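Local coordinates for protein nucleoporin NUP82 (Saccharomyces cerevisiae, PDB 3PBP) that serves as a structural component of the nuclear pore complex, can act as a docking partner for transiently associated transport factors, and interacts with the nucleoporin NUP116, at residues L131-P134 with S140-V143; E186-K189 with L194-L197; I302-I307 with Q311-C316; V354-E359 with I380-N385. The protein carries 1 engineered substitution. One frame throughout, in Å; residues are numbered along the deposited sequence.

Contact 1: residues L131-P134 with S140-V143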
loop_
_atom_site.group_PDB
_atom_site.type_symbol
_atom_site.label_atom_id
_atom_site.label_comp_id
_atom_site.label_asym_id
_atom_site.label_seq_id
_atom_site.Cartn_x
_atom_site.Cartn_y
_atom_site.Cartn_z
ATOM N N LEU A 131 -1.338 6.928 8.155
ATOM C CA LEU A 131 -0.023 7.452 7.782
ATOM C C LEU A 131 -0.144 8.856 7.225
ATOM O O LEU A 131 -1.115 9.165 6.528
ATOM C CB LEU A 131 0.597 6.609 6.666
ATOM C CG LEU A 131 0.998 5.172 6.925
ATOM C CD1 LEU A 131 1.470 4.556 5.638
ATOM C CD2 LEU A 131 2.079 5.151 7.978
ATOM N N PHE A 132 0.833 9.708 7.515
ATOM C CA PHE A 132 0.829 11.046 6.928
ATOM C C PHE A 132 1.354 10.861 5.498
ATOM O O PHE A 132 2.192 9.994 5.253
ATOM C CB PHE A 132 1.792 11.961 7.657
ATOM C CG PHE A 132 1.206 12.651 8.827
ATOM C CD1 PHE A 132 0.226 13.630 8.658
ATOM C CD2 PHE A 132 1.637 12.336 10.110
ATOM C CE1 PHE A 132 -0.322 14.291 9.763
ATOM C CE2 PHE A 132 1.101 12.987 11.222
ATOM C CZ PHE A 132 0.118 13.968 11.049
ATOM N N HIS A 133 0.869 11.646 4.546
ATOM C CA HIS A 133 1.396 11.518 3.199
ATOM C C HIS A 133 2.740 12.237 3.297
ATOM O O HIS A 133 2.807 13.401 3.686
ATOM C CB HIS A 133 0.475 12.177 2.173
ATOM C CG HIS A 133 0.832 11.851 0.756
ATOM N ND1 HIS A 133 1.996 12.289 0.158
ATOM C CD2 HIS A 133 0.181 11.122 -0.181
ATOM C CE1 HIS A 133 2.043 11.848 -1.087
ATOM N NE2 HIS A 133 0.954 11.137 -1.319
ATOM N N PRO A 134 3.831 11.548 2.948
ATOM C CA PRO A 134 5.183 12.100 3.009
ATOM C C PRO A 134 5.390 13.379 2.214
ATOM O O PRO A 134 6.263 14.176 2.544
ATOM C CB PRO A 134 6.050 10.964 2.473
ATOM C CG PRO A 134 5.193 9.761 2.583
ATOM C CD PRO A 134 3.840 10.265 2.233
ATOM N N SER A 140 -0.652 18.297 5.284
ATOM C CA SER A 140 -2.115 18.320 5.259
ATOM C C SER A 140 -2.855 17.086 4.782
ATOM O O SER A 140 -4.077 17.137 4.621
ATOM C CB SER A 140 -2.594 19.503 4.419
ATOM O OG SER A 140 -2.097 19.396 3.096
ATOM N N CYS A 141 -2.158 15.981 4.566
ATOM C CA CYS A 141 -2.845 14.796 4.084
ATOM C C CYS A 141 -2.593 13.512 4.884
ATOM O O CYS A 141 -1.447 13.119 5.089
ATOM C CB CYS A 141 -2.474 14.582 2.622
ATOM S SG CYS A 141 -3.157 13.093 1.888
ATOM N N ILE A 142 -3.661 12.866 5.352
ATOM C CA ILE A 142 -3.488 11.615 6.081
ATOM C C ILE A 142 -4.112 10.466 5.297
ATOM O O ILE A 142 -5.198 10.584 4.721
ATOM C CB ILE A 142 -4.095 11.641 7.519
ATOM C CG1 ILE A 142 -5.608 11.859 7.466
ATOM C CG2 ILE A 142 -3.395 12.697 8.358
ATOM C CD1 ILE A 142 -6.274 11.666 8.813
ATOM N N VAL A 143 -3.395 9.353 5.266
ATOM C CA VAL A 143 -3.841 8.185 4.536
ATOM C C VAL A 143 -4.397 7.191 5.538
ATOM O O VAL A 143 -3.718 6.825 6.500
ATOM C CB VAL A 143 -2.664 7.579 3.763
ATOM C CG1 VAL A 143 -3.124 6.422 2.892
ATOM C CG2 VAL A 143 -2.017 8.656 2.937
#
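Leu131 and Val143 face each other as an antiparallel hydrogen-bonded pair, with both side chains on the same face of the sheet. Leu131 N donates to Val143 O at 2.9 Å. In return, Val143 N donates to Leu131 O with an N-H...O angle of 176°. The methyl CG2 of Val143 lies beside that same acceptor, 3.7 Å from Leu131 O. Next along is the non-hydrogen-bonded pair Phe132-Ile142, on the other face of the sheet. There CG2 of Ile142 meets the ring atom CE1 of Phe132 at 3.7 Å, and the two side chains pass at a slant.

The ladder of bonds continues past the strand end at His133. His133 N donates to Cys141 O at 2.8 Å. The CG of His133 is turned away from the backbone N (chi1 -169°), which carries the imidazole off beside the carbonyl carbon. His133 CB meets Cys141 SG at 3.8 Å, while the sulfur lies oblique to the ring.

The imidazole is buried but satisfied at both nitrogens. NE2 bonds to Phe211 O, and ND1 bonds to the backbone N of Lys135. A carbonyl partner at NE2 and an amide partner at ND1 are consistent with a neutral ring protonated on NE2. Such pairing would fix the ring's rotation at the hairpin end.

Contact 2: residues E186-K189 with L194-L197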
loop_
_atom_site.group_PDB
_atom_site.type_symbol
_atom_site.label_atom_id
_atom_site.label_comp_id
_atom_site.label_asym_id
_atom_site.label_seq_id
_atom_site.Cartn_x
_atom_site.Cartn_y
_atom_site.Cartn_z
ATOM N N GLU A 186 3.113 1.330 3.027
ATOM C CA GLU A 186 4.393 1.997 3.120
ATOM C C GLU A 186 4.624 2.836 1.875
ATOM O O GLU A 186 4.397 2.395 0.755
ATOM C CB GLU A 186 5.502 0.940 3.289
ATOM C CG GLU A 186 6.940 1.455 3.395
ATOM C CD GLU A 186 7.182 2.358 4.601
ATOM O OE1 GLU A 186 6.562 2.115 5.663
ATOM O OE2 GLU A 186 8.010 3.300 4.486
ATOM N N PHE A 187 5.067 4.063 2.079
ATOM C CA PHE A 187 5.348 4.937 0.960
ATOM C C PHE A 187 6.756 4.710 0.422
ATOM O O PHE A 187 7.698 4.454 1.167
ATOM C CB PHE A 187 5.217 6.396 1.382
ATOM C CG PHE A 187 3.839 6.957 1.226
ATOM C CD1 PHE A 187 3.397 7.430 -0.007
ATOM C CD2 PHE A 187 2.972 7.022 2.320
ATOM C CE1 PHE A 187 2.095 7.963 -0.158
ATOM C CE2 PHE A 187 1.670 7.554 2.175
ATOM C CZ PHE A 187 1.234 8.025 0.931
ATOM N N SER A 188 6.878 4.797 -0.890
ATOM C CA SER A 188 8.159 4.670 -1.532
ATOM C C SER A 188 8.889 5.966 -1.213
ATOM O O SER A 188 8.256 6.980 -0.932
ATOM C CB SER A 188 7.980 4.554 -3.034
ATOM O OG SER A 188 9.232 4.687 -3.671
ATOM N N LYS A 189 10.212 5.955 -1.266
ATOM C CA LYS A 189 10.950 7.164 -0.962
ATOM C C LYS A 189 10.887 8.149 -2.128
ATOM O O LYS A 189 11.460 9.237 -2.072
ATOM C CB LYS A 189 12.400 6.817 -0.588
ATOM C CG LYS A 189 12.532 6.078 0.757
ATOM C CD LYS A 189 12.074 6.934 1.930
ATOM C CE LYS A 189 11.970 6.169 3.255
ATOM N NZ LYS A 189 10.675 5.409 3.419
ATOM N N LEU A 194 2.641 4.377 -3.405
ATOM C CA LEU A 194 2.222 3.742 -2.164
ATOM C C LEU A 194 2.228 2.221 -2.350
ATOM O O LEU A 194 1.473 1.682 -3.158
ATOM C CB LEU A 194 0.825 4.226 -1.759
ATOM C CG LEU A 194 0.248 3.605 -0.492
ATOM C CD1 LEU A 194 1.132 3.951 0.709
ATOM C CD2 LEU A 194 -1.182 4.106 -0.284
ATOM N N TYR A 195 3.101 1.539 -1.613
ATOM C CA TYR A 195 3.204 0.083 -1.681
ATOM C C TYR A 195 2.253 -0.554 -0.668
ATOM O O TYR A 195 2.165 -0.097 0.467
ATOM C CB TYR A 195 4.631 -0.376 -1.356
ATOM C CG TYR A 195 5.669 -0.117 -2.416
ATOM C CD1 TYR A 195 5.647 -0.797 -3.620
ATOM C CD2 TYR A 195 6.712 0.772 -2.178
ATOM C CE1 TYR A 195 6.645 -0.609 -4.568
ATOM C CE2 TYR A 195 7.716 0.972 -3.113
ATOM C CZ TYR A 195 7.677 0.275 -4.308
ATOM O OH TYR A 195 8.681 0.450 -5.229
ATOM N N CYS A 196 1.559 -1.609 -1.076
ATOM C CA CYS A 196 0.630 -2.316 -0.197
ATOM C C CYS A 196 1.033 -3.763 -0.099
ATOM O O CYS A 196 1.286 -4.399 -1.115
ATOM C CB CYS A 196 -0.791 -2.268 -0.755
ATOM S SG CYS A 196 -1.401 -0.592 -0.987
ATOM N N LEU A 197 1.095 -4.279 1.119
ATOM C CA LEU A 197 1.432 -5.680 1.344
ATOM C C LEU A 197 0.135 -6.407 1.715
ATOM O O LEU A 197 -0.439 -6.147 2.770
ATOM C CB LEU A 197 2.427 -5.809 2.489
ATOM C CG LEU A 197 2.872 -7.238 2.804
ATOM C CD1 LEU A 197 3.790 -7.734 1.702
ATOM C CD2 LEU A 197 3.591 -7.277 4.137
#
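Leu194 sets one methyl squarely over the ring of Phe187. Leu194 CD1 lies 3.8 Å from the centroid of the Phe187 ring and 7° off the ring normal, a CH-pi contact on one face. Leu194 CG is anti to the backbone N (chi1 178°), and this brings the branch across to Phe187. The two side chains share one face of the sheet as a non-hydrogen-bonded pair.

Glu186 and Tyr195 occupy the other face and form the hydrogen-bonded pair. Tyr195 N donates to Glu186 O at 2.8 Å. The return bond, from Glu186 N to Tyr195 O, is longer at 3.1 Å. Glu186 O also lies near the plane of the Tyr195 ring, at its edge. The ring reaches on to Ser188, whose CB is 3.6 Å from Tyr195 CE2. The carboxylate of Glu186 leads away from Tyr195 and forms a salt bridge with Lys189, Glu186 OE2 to Lys189 NZ at 3.6 Å. That ammonium group also bonds to Thr304 O.

The phenyl ring of Phe187 further meets the His133 ring, with planes about 60° apart. The arrangement is a beta hairpin between strands 182-187 and 194-198, one of the antiparallel units from which beta-propeller blades are built.

Contact 3: residues I302-I307 with Q311-C316; sequences IATILI and QNEIVC
Ala303-Cys316 and Ile305-Ile314 are hydrogen-bonded pairs of an antiparallel hairpin whose strands run at 158° to each other, and Ile307 N adds a fifth backbone bond to Asn312 O at 2.8 Å. The straightest of the five is Cys316 N to Ala303 O, with an N-H...O angle of 174°.

Ile307 and Ile314 cross at about a right angle, and their CD1 atoms meet. On the same face as Ile314, CD1 of Ile305 lies 3.9 Å from Cys316 CB. Ile305 CG1 is anti to the carbonyl carbon (chi1 -56°), and from there CD1 extends toward the Cys316 strand. At the far end, Ile302 CD1 packs on Val315 CG1 at 3.7 Å, at a slant.

Leu306 bends its CD1 to the turn, 3.4 Å from Asn312 O. The Glu313 carboxylate is held from outside the hairpin: OE1 takes the backbone N of Lys189, and OE2 a weak bond from Ser188 OG. Asn312 ND2 bonds to Asp308 OD2, while its OD1 bonds to a basic side chain of another protein chain.

Helix 387-399 lies against Ile307 and Ile314 through Ala390, Ser394 and Trp389. Strand 323-329 continues the sheet beyond strand 313-319, with Leu324 and Leu326 against Cys316.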
loop_
_atom_site.group_PDB
_atom_site.type_symbol
_atom_site.label_atom_id
_atom_site.label_comp_id
_atom_site.label_asym_id
_atom_site.label_seq_id
_atom_site.Cartn_x
_atom_site.Cartn_y
_atom_site.Cartn_z
ATOM N N ILE A 302 5.969 -4.350 5.718
ATOM C CA ILE A 302 6.730 -3.850 4.594
ATOM C C ILE A 302 7.332 -2.501 5.006
ATOM O O ILE A 302 6.700 -1.691 5.698
ATOM C CB ILE A 302 5.850 -3.720 3.328
ATOM C CG1 ILE A 302 6.728 -3.324 2.141
ATOM C CG2 ILE A 302 4.725 -2.710 3.546
ATOM C CD1 ILE A 302 5.982 -3.317 0.801
ATOM N N ALA A 303 8.572 -2.282 4.608
ATOM C CA ALA A 303 9.261 -1.057 4.956
ATOM C C ALA A 303 10.077 -0.601 3.778
ATOM O O ALA A 303 10.474 -1.400 2.934
ATOM C CB ALA A 303 10.184 -1.290 6.154
ATOM N N THR A 304 10.346 0.694 3.740
ATOM C CA THR A 304 11.127 1.253 2.663
ATOM C C THR A 304 12.350 1.912 3.271
ATOM O O THR A 304 12.235 2.703 4.195
ATOM C CB THR A 304 10.276 2.250 1.866
ATOM O OG1 THR A 304 9.563 1.543 0.844
ATOM C CG2 THR A 304 11.130 3.290 1.235
ATOM N N ILE A 305 13.525 1.555 2.762
ATOM C CA ILE A 305 14.771 2.100 3.279
ATOM C C ILE A 305 15.573 2.811 2.213
ATOM O O ILE A 305 15.887 2.254 1.159
ATOM C CB ILE A 305 15.678 1.008 3.880
ATOM C CG1 ILE A 305 14.925 0.251 4.971
ATOM C CG2 ILE A 305 16.943 1.638 4.443
ATOM C CD1 ILE A 305 13.926 -0.761 4.426
ATOM N N LEU A 306 15.933 4.046 2.519
ATOM C CA LEU A 306 16.692 4.867 1.607
ATOM C C LEU A 306 18.165 4.433 1.565
ATOM O O LEU A 306 18.791 4.204 2.594
ATOM C CB LEU A 306 16.540 6.323 2.042
ATOM C CG LEU A 306 16.812 7.379 0.984
ATOM C CD1 LEU A 306 15.975 7.119 -0.246
ATOM C CD2 LEU A 306 16.493 8.726 1.563
ATOM N N ILE A 307 18.700 4.322 0.356
ATOM C CA ILE A 307 20.080 3.907 0.112
ATOM C C ILE A 307 21.044 5.078 -0.143
ATOM O O ILE A 307 22.209 5.029 0.244
ATOM C CB ILE A 307 20.117 2.953 -1.084
ATOM C CG1 ILE A 307 19.980 1.525 -0.598
ATOM C CG2 ILE A 307 21.375 3.124 -1.888
ATOM C CD1 ILE A 307 19.967 0.558 -1.761
ATOM N N GLN A 311 16.644 9.133 -4.167
ATOM C CA GLN A 311 15.434 8.312 -4.116
ATOM C C GLN A 311 15.644 6.818 -4.341
ATOM O O GLN A 311 14.673 6.090 -4.558
ATOM C CB GLN A 311 14.403 8.808 -5.120
ATOM C CG GLN A 311 13.815 10.147 -4.798
ATOM C CD GLN A 311 12.785 10.563 -5.821
ATOM O OE1 GLN A 311 12.552 9.854 -6.807
ATOM N NE2 GLN A 311 12.155 11.716 -5.596
ATOM N N ASN A 312 16.893 6.352 -4.306
ATOM C CA ASN A 312 17.145 4.925 -4.480
ATOM C C ASN A 312 16.831 4.216 -3.153
ATOM O O ASN A 312 17.336 4.598 -2.092
ATOM C CB ASN A 312 18.595 4.673 -4.924
ATOM C CG ASN A 312 18.822 4.993 -6.411
ATOM O OD1 ASN A 312 18.082 4.535 -7.290
ATOM N ND2 ASN A 312 19.854 5.774 -6.690
ATOM N N GLU A 313 15.984 3.189 -3.225
ATOM C CA GLU A 313 15.547 2.461 -2.035
ATOM C C GLU A 313 15.496 0.942 -2.132
ATOM O O GLU A 313 15.587 0.348 -3.211
ATOM C CB GLU A 313 14.149 2.926 -1.655
ATOM C CG GLU A 313 13.237 2.955 -2.864
ATOM C CD GLU A 313 11.780 3.026 -2.507
ATOM O OE1 GLU A 313 11.442 3.720 -1.533
ATOM O OE2 GLU A 313 10.967 2.394 -3.218
ATOM N N ILE A 314 15.307 0.332 -0.971
ATOM C CA ILE A 314 15.202 -1.100 -0.856
ATOM C C ILE A 314 13.884 -1.371 -0.160
ATOM O O ILE A 314 13.556 -0.728 0.838
ATOM C CB ILE A 314 16.364 -1.680 -0.024
ATOM C CG1 ILE A 314 17.652 -1.629 -0.838
ATOM C CG2 ILE A 314 16.074 -3.126 0.375
ATOM C CD1 ILE A 314 18.847 -2.013 -0.035
ATOM N N VAL A 315 13.115 -2.308 -0.701
ATOM C CA VAL A 315 11.836 -2.658 -0.111
ATOM C C VAL A 315 12.066 -3.846 0.798
ATOM O O VAL A 315 12.661 -4.826 0.376
ATOM C CB VAL A 315 10.803 -3.044 -1.180
ATOM C CG1 VAL A 315 9.483 -3.398 -0.515
ATOM C CG2 VAL A 315 10.618 -1.896 -2.159
ATOM N N CYS A 316 11.617 -3.759 2.046
ATOM C CA CYS A 316 11.802 -4.862 2.973
ATOM C C CYS A 316 10.468 -5.457 3.395
ATOM O O CYS A 316 9.535 -4.723 3.729
ATOM C CB CYS A 316 12.572 -4.402 4.212
ATOM S SG CYS A 316 12.837 -5.724 5.450
#

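Contact 4: residues V354-E359 with I380-N385; sequences VKLQRE and IIQQVN
At a junction between successive blades of the beta-propeller, Leu356 and Arg358 meet Ile380 and Gln382: the loop that leaves strand 347-355 of one sheet comes against strand 380-385 of the next. The backbones stay well apart, with CA of Leu356 and CA of Gln382 separated by 9.1 Å, and the join is made by side chains.

Arg358 is extended from CG to NE and crosses both Ile380 and Gln382 at about a right angle. Ile380 lies over one face of its guanidinium group. Ile380 CG1 sits 3.8 Å above the plane of the Arg358 guanidinium, offset toward the rim, and CD1 lies over the same group. The amide of Gln382 stands almost upright to the guanidinium, with the planes 81° apart. Gln382 OE1 is 3.3 Å from Arg358 NE.

Leu356 runs past Gln382 in the opposite direction. Leu356 CB and CD2 are each 4.1 Å from Gln382 OE1, so the amide lies between the aliphatic Leu356 and the charged Arg358. Leu414 of strand 413-419 touches both Leu356 and Gln382, and Val375 of strand 372-376 also meets Leu356. Arg358 is exposed to solvent. Side-chain packing between successive sheets, without a shared strand ladder, is typical of adjacent blades of a beta-propeller.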
loop_
_atom_site.group_PDB
_atom_site.type_symbol
_atom_site.label_atom_id
_atom_site.label_comp_id
_atom_site.label_asym_id
_atom_site.label_seq_id
_atom_site.Cartn_x
_atom_site.Cartn_y
_atom_site.Cartn_z
ATOM N N VAL A 354 17.186 -12.502 5.148
ATOM C CA VAL A 354 17.725 -12.500 6.499
ATOM C C VAL A 354 16.792 -13.256 7.435
ATOM O O VAL A 354 15.654 -12.834 7.654
ATOM C CB VAL A 354 17.894 -11.051 7.020
ATOM C CG1 VAL A 354 18.404 -11.057 8.451
ATOM C CG2 VAL A 354 18.847 -10.284 6.119
ATOM N N LYS A 355 17.263 -14.383 7.969
ATOM C CA LYS A 355 16.456 -15.167 8.904
ATOM C C LYS A 355 16.873 -14.790 10.319
ATOM O O LYS A 355 18.010 -15.037 10.726
ATOM C CB LYS A 355 16.667 -16.667 8.691
ATOM C CG LYS A 355 16.332 -17.156 7.295
ATOM C CD LYS A 355 16.518 -18.665 7.174
ATOM C CE LYS A 355 16.338 -19.125 5.732
ATOM N NZ LYS A 355 16.559 -20.586 5.562
ATOM N N LEU A 356 15.954 -14.179 11.059
ATOM C CA LEU A 356 16.227 -13.753 12.429
ATOM C C LEU A 356 15.691 -14.784 13.414
ATOM O O LEU A 356 15.920 -14.682 14.621
ATOM C CB LEU A 356 15.583 -12.386 12.696
ATOM C CG LEU A 356 15.947 -11.263 11.717
ATOM C CD1 LEU A 356 15.109 -10.034 12.012
ATOM C CD2 LEU A 356 17.439 -10.954 11.816
ATOM N N GLN A 357 14.968 -15.771 12.886
ATOM C CA GLN A 357 14.408 -16.844 13.699
ATOM C C GLN A 357 13.730 -16.346 14.979
ATOM O O GLN A 357 13.690 -17.052 15.986
ATOM C CB GLN A 357 15.518 -17.836 14.046
ATOM C CG GLN A 357 16.166 -18.438 12.816
ATOM C CD GLN A 357 17.515 -19.062 13.109
ATOM O OE1 GLN A 357 18.468 -18.368 13.470
ATOM N NE2 GLN A 357 17.605 -20.381 12.958
ATOM N N ARG A 358 13.213 -15.122 14.936
ATOM C CA ARG A 358 12.511 -14.536 16.072
ATOM C C ARG A 358 11.192 -14.045 15.507
ATOM O O ARG A 358 11.094 -13.800 14.308
ATOM C CB ARG A 358 13.284 -13.347 16.635
ATOM C CG ARG A 358 14.667 -13.661 17.160
ATOM C CD ARG A 358 15.441 -12.367 17.329
ATOM N NE ARG A 358 16.781 -12.548 17.884
ATOM C CZ ARG A 358 17.033 -12.921 19.137
ATOM N NH1 ARG A 358 16.028 -13.161 19.978
ATOM N NH2 ARG A 358 18.295 -13.032 19.551
ATOM N N GLU A 359 10.178 -13.901 16.351
ATOM C CA GLU A 359 8.885 -13.417 15.870
ATOM C C GLU A 359 8.972 -11.908 15.613
ATOM O O GLU A 359 9.007 -11.114 16.560
ATOM C CB GLU A 359 7.790 -13.693 16.900
ATOM C CG GLU A 359 6.396 -13.409 16.379
ATOM C CD GLU A 359 5.414 -13.110 17.487
ATOM O OE1 GLU A 359 5.375 -13.881 18.471
ATOM O OE2 GLU A 359 4.677 -12.104 17.370
ATOM N N ILE A 380 13.840 -8.280 21.590
ATOM C CA ILE A 380 15.020 -7.615 21.075
ATOM C C ILE A 380 14.648 -6.563 20.057
ATOM O O ILE A 380 13.553 -6.576 19.494
ATOM C CB ILE A 380 15.979 -8.596 20.361
ATOM C CG1 ILE A 380 16.525 -9.622 21.347
ATOM C CG2 ILE A 380 17.151 -7.834 19.737
ATOM C CD1 ILE A 380 17.661 -10.453 20.775
ATOM N N ILE A 381 15.571 -5.633 19.858
ATOM C CA ILE A 381 15.430 -4.604 18.855
ATOM C C ILE A 381 16.751 -4.823 18.166
ATOM O O ILE A 381 17.802 -4.544 18.737
ATOM C CB ILE A 381 15.417 -3.173 19.422
ATOM C CG1 ILE A 381 14.189 -2.955 20.295
ATOM C CG2 ILE A 381 15.394 -2.168 18.278
ATOM C CD1 ILE A 381 14.137 -1.568 20.892
ATOM N N GLN A 382 16.705 -5.385 16.971
ATOM C CA GLN A 382 17.921 -5.629 16.221
ATOM C C GLN A 382 18.005 -4.573 15.136
ATOM O O GLN A 382 17.011 -3.919 14.808
ATOM C CB GLN A 382 17.893 -7.026 15.595
ATOM C CG GLN A 382 18.173 -8.155 16.569
ATOM C CD GLN A 382 17.995 -9.518 15.941
ATOM O OE1 GLN A 382 16.878 -10.003 15.795
ATOM N NE2 GLN A 382 19.101 -10.139 15.550
ATOM N N GLN A 383 19.200 -4.385 14.599
ATOM C CA GLN A 383 19.386 -3.423 13.532
ATOM C C GLN A 383 20.096 -4.083 12.368
ATOM O O GLN A 383 21.252 -4.488 12.479
ATOM C CB GLN A 383 20.209 -2.221 13.986
ATOM C CG GLN A 383 20.300 -1.160 12.897
ATOM C CD GLN A 383 21.461 -0.213 13.074
ATOM O OE1 GLN A 383 21.286 0.958 13.436
ATOM N NE2 GLN A 383 22.664 -0.713 12.817
ATOM N N VAL A 384 19.387 -4.204 11.256
ATOM C CA VAL A 384 19.951 -4.783 10.059
ATOM C C VAL A 384 20.645 -3.626 9.350
ATOM O O VAL A 384 20.030 -2.598 9.085
ATOM C CB VAL A 384 18.848 -5.363 9.170
ATOM C CG1 VAL A 384 19.450 -6.018 7.954
ATOM C CG2 VAL A 384 18.036 -6.354 9.958
ATOM N N ASN A 385 21.931 -3.778 9.067
ATOM C CA ASN A 385 22.676 -2.725 8.399
ATOM C C ASN A 385 23.192 -3.219 7.063
ATOM O O ASN A 385 24.142 -3.994 7.017
ATOM C CB ASN A 385 23.849 -2.286 9.273
ATOM C CG ASN A 385 24.634 -1.143 8.663
ATOM O OD1 ASN A 385 25.172 -1.256 7.558
ATOM N ND2 ASN A 385 24.708 -0.030 9.384
#

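Contacts 1, 2 and 3 are hairpins from three different sheets, and they form a connected row. The centres of contacts 1 and 2 are about 12 Å apart. They join through packing on the Phe187 ring, with Pro134 CD 3.4 Å from Phe187 CD2. Contacts 2 and 3 are closer, with centres about 9 Å apart. Besides the polar grip on the Glu313 carboxylate, Thr304 packs there, with Phe187 O 3.5 Å from Thr304 CB. Contact 4 starts from the sheet that holds contact 3 and reaches the next one; its centre is about 17 Å from that of contact 3, without touching. All four lie in the region that interacts with NUP116.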